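Local coordinates for molinate hydrolase (Gulosibacter molinativorax, PDB 4UB9), which hydrolyses the thiocarbamate pesticide molinate as a zinc-binding member of the amidohydrolase family, at residues A242-L247 with L280-S285. Residues are numbered along the deposited sequence; the frame is centred on the assembly and turned at random.
Sequences AVTDHL and LTHTTS
His282 is gripped through both backbone and side chain. Its carbonyl O receives two weak backbone bonds, from Val243 N at a bent 126° and from Thr244 N, nearly straight. The imidazole, its CG anti to the backbone N, lies with its ring edge toward the carbonyls of Thr244 and Asp245. NE2 donates to Asp245 O (3.0 Å), which sits in the ring plane, though NE2 itself comes from above the carbonyl plane, 51° out of it. This bond and the zinc on ND1 together hold the ring's rotation, a double task that suits a residue with two ring nitrogens. An alanine at His282 would remove both nitrogens and would probably weaken zinc binding as well as the hold on the Asp245 carbonyl. Asp245 suits its bend because OD2 accepts from Leu247 N (2.9 Å), an Asx turn, and OD1 from Tyr257 N.

Aromatic contact is slight: His246 CD2 lies 3.7 Å from His282 CE1, the rings slid apart with little overlap, while His246 ND1 is held by Asp184 O.

Among apolar contacts, beta-branched Val243 sets one methyl toward each threonine alongside it, CG2 3.8 Å from Thr281 CG2 and CG1 near Thr283 CG2. Compact Thr244 crosses Thr284 obliquely, its OG1 3.0 Å from Thr284 CB and near Thr284 N without bonding to it; the buried Thr284 OG1 has no partner.

The loop after the neighbouring parallel strand 239-242 thus steadies His282, which binds zinc with His302, consistent with the metal site at the strand ends of an amidohydrolase TIM barrel.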
loop_
_atom_site.group_PDB
_atom_site.type_symbol
_atom_site.label_atom_id
_atom_site.label_comp_id
_atom_site.label_asym_id
_atom_site.label_seq_id
_atom_site.Cartn_x
_atom_site.Cartn_y
_atom_site.Cartn_z
ATOM N N ALA A 242 7.913 -10.611 -25.765
ATOM C CA ALA A 242 7.880 -9.314 -25.086
ATOM C C ALA A 242 9.077 -8.468 -25.442
ATOM O O ALA A 242 10.054 -8.475 -24.732
ATOM C CB ALA A 242 7.851 -9.491 -23.582
ATOM N N VAL A 243 8.993 -7.766 -26.557
ATOM C CA VAL A 243 10.096 -6.948 -27.016
ATOM C C VAL A 243 10.322 -5.824 -26.016
ATOM O O VAL A 243 11.456 -5.553 -25.612
ATOM C CB VAL A 243 9.787 -6.330 -28.373
ATOM C CG1 VAL A 243 10.829 -5.276 -28.738
ATOM C CG2 VAL A 243 9.710 -7.408 -29.405
ATOM N N THR A 244 9.218 -5.183 -25.613
ATOM C CA THR A 244 9.252 -4.234 -24.503
ATOM C C THR A 244 8.599 -4.823 -23.272
ATOM O O THR A 244 8.093 -5.935 -23.280
ATOM C CB THR A 244 8.570 -2.896 -24.832
ATOM O OG1 THR A 244 7.204 -3.125 -25.095
ATOM C CG2 THR A 244 9.227 -2.237 -26.026
ATOM N N ASP A 245 8.607 -4.037 -22.222
ATOM C CA ASP A 245 8.100 -4.438 -20.916
ATOM C C ASP A 245 6.575 -4.413 -20.854
ATOM O O ASP A 245 5.918 -3.914 -21.759
ATOM C CB ASP A 245 8.600 -3.473 -19.845
ATOM C CG ASP A 245 7.945 -2.095 -19.980
ATOM O OD1 ASP A 245 8.296 -1.346 -20.934
ATOM O OD2 ASP A 245 7.028 -1.796 -19.189
ATOM N N HIS A 246 6.050 -4.922 -19.734
ATOM C CA HIS A 246 4.624 -5.015 -19.492
ATOM C C HIS A 246 4.296 -4.424 -18.123
ATOM O O HIS A 246 3.512 -4.976 -17.371
ATOM C CB HIS A 246 4.208 -6.470 -19.552
ATOM C CG HIS A 246 2.734 -6.686 -19.618
ATOM N ND1 HIS A 246 1.928 -6.655 -18.507
ATOM C CD2 HIS A 246 1.922 -6.984 -20.662
ATOM C CE1 HIS A 246 0.678 -6.875 -18.866
ATOM N NE2 HIS A 246 0.651 -7.102 -20.161
ATOM N N LEU A 247 4.900 -3.276 -17.832
ATOM C CA LEU A 247 4.775 -2.602 -16.550
ATOM C C LEU A 247 3.862 -1.364 -16.583
ATOM O O LEU A 247 3.986 -0.447 -15.738
ATOM C CB LEU A 247 6.163 -2.156 -16.088
ATOM C CG LEU A 247 7.188 -3.244 -15.851
ATOM C CD1 LEU A 247 8.494 -2.603 -15.422
ATOM C CD2 LEU A 247 6.741 -4.245 -14.772
ATOM N N LEU A 280 5.142 -13.123 -33.315
ATOM C CA LEU A 280 4.419 -11.958 -32.817
ATOM C C LEU A 280 5.250 -11.163 -31.863
ATOM O O LEU A 280 6.110 -11.698 -31.202
ATOM C CB LEU A 280 3.139 -12.357 -32.087
ATOM C CG LEU A 280 1.862 -12.516 -32.935
ATOM C CD1 LEU A 280 2.041 -13.598 -33.981
ATOM C CD2 LEU A 280 0.749 -12.924 -32.029
ATOM N N THR A 281 4.973 -9.877 -31.773
ATOM C CA THR A 281 5.663 -8.989 -30.869
ATOM C C THR A 281 4.705 -8.215 -29.985
ATOM O O THR A 281 3.607 -7.920 -30.360
ATOM C CB THR A 281 6.547 -7.983 -31.619
ATOM O OG1 THR A 281 5.760 -7.255 -32.544
ATOM C CG2 THR A 281 7.639 -8.682 -32.368
ATOM N N HIS A 282 5.149 -7.913 -28.785
ATOM C CA HIS A 282 4.470 -7.005 -27.911
ATOM C C HIS A 282 5.376 -5.795 -27.798
ATOM O O HIS A 282 6.514 -5.923 -27.424
ATOM C CB HIS A 282 4.234 -7.693 -26.576
ATOM C CG HIS A 282 4.061 -6.764 -25.422
ATOM N ND1 HIS A 282 2.832 -6.394 -24.945
ATOM C CD2 HIS A 282 4.965 -6.160 -24.625
ATOM C CE1 HIS A 282 2.984 -5.585 -23.920
ATOM N NE2 HIS A 282 4.270 -5.427 -23.704
ATOM N N THR A 283 4.881 -4.626 -28.167
ATOM C CA THR A 283 5.694 -3.407 -28.148
ATOM C C THR A 283 4.962 -2.239 -27.547
ATOM O O THR A 283 3.788 -2.102 -27.708
ATOM C CB THR A 283 6.276 -3.009 -29.530
ATOM O OG1 THR A 283 5.225 -2.696 -30.445
ATOM C CG2 THR A 283 7.117 -4.106 -30.092
ATOM N N THR A 284 5.692 -1.421 -26.828
ATOM C CA THR A 284 5.118 -0.435 -25.968
ATOM C C THR A 284 5.712 0.950 -26.212
ATOM O O THR A 284 5.456 1.874 -25.489
ATOM C CB THR A 284 5.212 -0.989 -24.528
ATOM O OG1 THR A 284 3.947 -1.522 -24.167
ATOM C CG2 THR A 284 5.633 -0.013 -23.529
ATOM N N SER A 285 6.531 1.054 -27.238
ATOM C CA SER A 285 7.306 2.287 -27.517
ATOM C C SER A 285 7.640 2.390 -28.977
ATOM O O SER A 285 7.559 1.408 -29.711
ATOM C CB SER A 285 8.661 2.285 -26.759
ATOM O OG SER A 285 9.468 1.218 -27.206
#